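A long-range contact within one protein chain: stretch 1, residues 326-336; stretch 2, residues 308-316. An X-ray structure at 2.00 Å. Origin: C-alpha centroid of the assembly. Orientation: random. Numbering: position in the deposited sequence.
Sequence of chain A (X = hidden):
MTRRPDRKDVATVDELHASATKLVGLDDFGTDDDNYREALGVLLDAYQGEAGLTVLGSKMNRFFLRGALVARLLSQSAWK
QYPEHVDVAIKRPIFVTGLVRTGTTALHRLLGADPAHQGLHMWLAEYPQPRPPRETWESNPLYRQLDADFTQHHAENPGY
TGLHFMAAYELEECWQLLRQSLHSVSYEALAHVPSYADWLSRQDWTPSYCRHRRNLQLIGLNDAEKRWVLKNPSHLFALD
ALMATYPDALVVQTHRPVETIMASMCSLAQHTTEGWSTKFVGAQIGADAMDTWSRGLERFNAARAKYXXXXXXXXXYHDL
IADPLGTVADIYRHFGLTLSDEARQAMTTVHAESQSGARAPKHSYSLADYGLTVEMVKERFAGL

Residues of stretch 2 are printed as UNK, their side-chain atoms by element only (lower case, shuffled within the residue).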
# COMPACT_ATOMS: atom_id res chain seq x y z
N GLY A 326 17.81 -15.42 -9.72
CA GLY A 326 19.07 -14.76 -10.00
C GLY A 326 19.02 -13.30 -9.60
O GLY A 326 20.00 -12.75 -9.08
N THR A 327 17.88 -12.67 -9.85
CA THR A 327 17.70 -11.27 -9.50
C THR A 327 17.73 -11.11 -7.99
O THR A 327 18.40 -10.22 -7.47
CB THR A 327 16.35 -10.74 -10.04
OG1 THR A 327 16.33 -10.86 -11.46
CG2 THR A 327 16.16 -9.28 -9.65
N VAL A 328 17.00 -11.97 -7.29
CA VAL A 328 16.96 -11.93 -5.84
C VAL A 328 18.35 -12.18 -5.26
O VAL A 328 18.75 -11.55 -4.29
CB VAL A 328 15.99 -13.00 -5.28
CG1 VAL A 328 16.09 -13.05 -3.76
CG2 VAL A 328 14.57 -12.67 -5.70
N ALA A 329 19.08 -13.11 -5.87
CA ALA A 329 20.42 -13.43 -5.41
C ALA A 329 21.32 -12.20 -5.52
O ALA A 329 22.16 -11.97 -4.65
CB ALA A 329 21.01 -14.57 -6.24
N ASP A 330 21.12 -11.41 -6.57
CA ASP A 330 21.93 -10.21 -6.76
C ASP A 330 21.53 -9.12 -5.77
O ASP A 330 22.36 -8.32 -5.35
CB ASP A 330 21.81 -9.70 -8.19
CG ASP A 330 22.97 -8.79 -8.58
OD1 ASP A 330 24.12 -9.26 -8.53
OD2 ASP A 330 22.72 -7.62 -8.94
N ILE A 331 20.26 -9.09 -5.40
CA ILE A 331 19.77 -8.11 -4.44
C ILE A 331 20.43 -8.40 -3.09
O ILE A 331 20.92 -7.50 -2.41
CB ILE A 331 18.24 -8.17 -4.30
CG1 ILE A 331 17.59 -7.62 -5.58
CG2 ILE A 331 17.78 -7.37 -3.08
CD1 ILE A 331 16.09 -7.78 -5.63
N TYR A 332 20.43 -9.68 -2.70
CA TYR A 332 21.06 -10.08 -1.44
C TYR A 332 22.55 -9.74 -1.47
O TYR A 332 23.10 -9.22 -0.50
CB TYR A 332 20.88 -11.58 -1.20
CG TYR A 332 19.58 -11.96 -0.52
CD1 TYR A 332 18.35 -11.71 -1.12
CD2 TYR A 332 19.58 -12.59 0.72
CE1 TYR A 332 17.15 -12.09 -0.51
CE2 TYR A 332 18.40 -12.98 1.34
CZ TYR A 332 17.19 -12.72 0.72
OH TYR A 332 16.02 -13.12 1.32
N ARG A 333 23.19 -10.04 -2.59
CA ARG A 333 24.62 -9.77 -2.75
C ARG A 333 24.90 -8.28 -2.57
O ARG A 333 25.78 -7.89 -1.81
CB ARG A 333 25.10 -10.21 -4.14
CG ARG A 333 26.57 -9.92 -4.40
CD ARG A 333 26.90 -10.00 -5.89
NE ARG A 333 26.15 -9.00 -6.65
CZ ARG A 333 26.27 -7.69 -6.50
NH1 ARG A 333 27.12 -7.19 -5.61
NH2 ARG A 333 25.53 -6.86 -7.23
N HIS A 334 24.13 -7.46 -3.28
CA HIS A 334 24.28 -6.01 -3.22
C HIS A 334 24.19 -5.48 -1.79
O HIS A 334 25.00 -4.64 -1.38
CB HIS A 334 23.22 -5.34 -4.08
CG HIS A 334 23.33 -3.85 -4.12
ND1 HIS A 334 24.37 -3.20 -4.76
CD2 HIS A 334 22.54 -2.88 -3.60
CE1 HIS A 334 24.21 -1.89 -4.63
NE2 HIS A 334 23.11 -1.67 -3.93
N PHE A 335 23.21 -5.96 -1.03
CA PHE A 335 23.02 -5.50 0.34
C PHE A 335 23.85 -6.26 1.37
O PHE A 335 23.74 -6.02 2.57
CB PHE A 335 21.54 -5.58 0.72
CG PHE A 335 20.66 -4.64 -0.06
CD1 PHE A 335 21.01 -3.30 -0.23
CD2 PHE A 335 19.45 -5.07 -0.58
CE1 PHE A 335 20.16 -2.42 -0.91
CE2 PHE A 335 18.59 -4.20 -1.26
CZ PHE A 335 18.95 -2.87 -1.42
N GLY A 336 24.69 -7.18 0.90
CA GLY A 336 25.53 -7.94 1.81
C GLY A 336 24.76 -8.93 2.67
O GLY A 336 25.14 -9.19 3.82
N UNK A 308 22.80 7.30 0.86
CA UNK A 308 23.86 6.38 0.47
C UNK A 308 23.33 5.40 -0.57
O UNK A 308 22.40 4.64 -0.29
c UNK A 308 24.34 5.61 1.70
o UNK A 308 26.19 4.33 2.43
c UNK A 308 25.56 4.76 1.44
o UNK A 308 25.89 4.52 0.26
N UNK A 309 23.92 5.41 -1.76
CA UNK A 309 23.49 4.52 -2.83
C UNK A 309 23.62 3.04 -2.47
O UNK A 309 23.00 2.18 -3.10
o UNK A 309 25.66 4.74 -3.92
c UNK A 309 24.26 4.82 -4.12
N UNK A 310 24.43 2.73 -1.46
CA UNK A 310 24.62 1.35 -1.03
C UNK A 310 23.30 0.78 -0.51
O UNK A 310 23.12 -0.44 -0.43
c UNK A 310 25.69 1.28 0.05
N UNK A 311 22.38 1.66 -0.14
CA UNK A 311 21.09 1.23 0.39
C UNK A 311 19.98 1.15 -0.65
O UNK A 311 18.81 0.98 -0.31
c UNK A 311 20.65 2.17 1.52
n UNK A 311 22.03 3.98 4.15
c UNK A 311 21.13 3.05 3.85
o UNK A 311 20.03 2.98 4.41
c UNK A 311 21.52 2.06 2.76
N UNK A 312 20.34 1.27 -1.93
CA UNK A 312 19.36 1.23 -3.01
C UNK A 312 19.73 0.24 -4.09
O UNK A 312 20.91 0.01 -4.37
c UNK A 312 18.61 3.64 -2.71
c UNK A 312 17.24 3.92 -2.76
c UNK A 312 19.39 4.28 -1.76
c UNK A 312 19.21 2.62 -3.63
c UNK A 312 17.47 5.47 -0.92
c UNK A 312 18.84 5.19 -0.87
c UNK A 312 16.68 4.83 -1.87
N UNK A 313 18.71 -0.34 -4.72
CA UNK A 313 18.91 -1.30 -5.80
C UNK A 313 17.79 -1.11 -6.82
O UNK A 313 16.62 -0.98 -6.45
c UNK A 313 19.30 -3.78 -6.27
c UNK A 313 18.39 -4.30 -7.20
c UNK A 313 20.10 -5.67 -8.18
c UNK A 313 18.78 -5.24 -8.15
c UNK A 313 20.62 -4.23 -6.33
c UNK A 313 18.87 -2.73 -5.26
o UNK A 313 20.48 -6.60 -9.11
c UNK A 313 21.02 -5.17 -7.27
N UNK A 314 18.16 -1.10 -8.09
CA UNK A 314 17.19 -0.95 -9.17
C UNK A 314 17.02 -2.27 -9.90
O UNK A 314 18.00 -2.87 -10.33
c UNK A 314 17.71 1.50 -9.55
c UNK A 314 17.65 0.12 -10.17
o UNK A 314 18.83 2.03 -9.40
o UNK A 314 16.64 2.05 -9.22
N UNK A 315 15.77 -2.70 -10.04
CA UNK A 315 15.47 -3.95 -10.73
C UNK A 315 14.67 -3.68 -11.99
O UNK A 315 13.68 -2.95 -11.97
c UNK A 315 14.62 -4.89 -9.84
c UNK A 315 15.41 -5.30 -8.61
c UNK A 315 14.20 -6.12 -10.63
N UNK A 316 15.11 -4.26 -13.11
CA UNK A 316 14.41 -4.08 -14.37
C UNK A 316 13.42 -5.23 -14.53
O UNK A 316 13.77 -6.39 -14.30
o UNK A 316 17.43 -2.86 -15.61
c UNK A 316 16.18 -2.79 -15.62
o UNK A 316 15.57 -1.70 -15.69
c UNK A 316 15.38 -4.07 -15.55
O HOH W 1 25.26 -1.97 -1.63

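Position 308 carries four side-chain atoms, two carbons with two oxygens on the second, and none touches stretch 1. A carboxylate on one methylene is aspartate, Asp308; its OD1 accepts a 2.9 Å hydrogen bond from the backbone N of position 310, within the 3-10 segment. Position 309 has one carbon and one oxygen on an unbranched chain that does not touch the helix: Ser309. Position 310 has a lone side-chain carbon, which makes it Ala310; its CA-to-CB bond points away from stretch 1. Its carbonyl does the work instead: Ala310 O lies 3.6 Å from Phe335 CD1, near the plane of that ring, and accepts a 2.9 Å hydrogen bond from water 1, which also donates to His334 O at 2.7 Å.

Position 311 shows three carbons, the third bearing one oxygen and one nitrogen, and its CA-to-CB bond points away: a carboxamide two methylenes out, Gln311. Its backbone C meets Phe335 CE1 at 3.6 Å, again at the ring edge. At 312, one carbon leads to a six-carbon ring with no heteroatom; this is Phe312, its CA-to-CB bond pointing away from stretch 1. Its backbone O takes a weak hydrogen bond from His334 NE2, short at 2.8 Å but bent to 124° at the hydrogen.

Position 313 has one carbon, then a six-carbon ring bearing an oxygen, and its CA-to-CB bond points toward stretch 1. That oxygen sits 2.5 Å from Asp330 OD2, and Ile331 CG1 lies over one ring face, 3.9 Å from its centroid and 22° off the normal. The residue is Tyr313, whose OH donates the very short bond to Asp330 OD2. Its ring edge is turned toward the face of His334 in an offset arrangement, with planes at 64° and centroids 5.3 Å apart.

Position 314 has two carbons, the second with two oxygens, out of reach of the helix: Asp314, bonded elsewhere in the structure. Position 315 has one carbon carrying two more, a beta-branch, hence Val315; its CA-to-CB bond points toward stretch 1, CG1 is 3.8 Å from Thr327 CG2 and CG2 is 3.9 Å from Ile331 CD1. Position 316 repeats the two-carbon carboxylate pattern, without contact: Asp316.

The strand runs nearly antiparallel to the helix, at 164°, with axes 9.4 Å apart at closest approach. Ile331 touches both Tyr313 and Val315. Arg333 NE forms a salt bridge with Asp330 OD1 (2.8 Å), and Arg333 NH2 also donates a weak 3.4 Å bond to Asp330 OD2, Tyr313's acceptor. His334 and Phe335 extend the contact to the turn.

Stretch 2, residues 308-316: DSAQFYDVD
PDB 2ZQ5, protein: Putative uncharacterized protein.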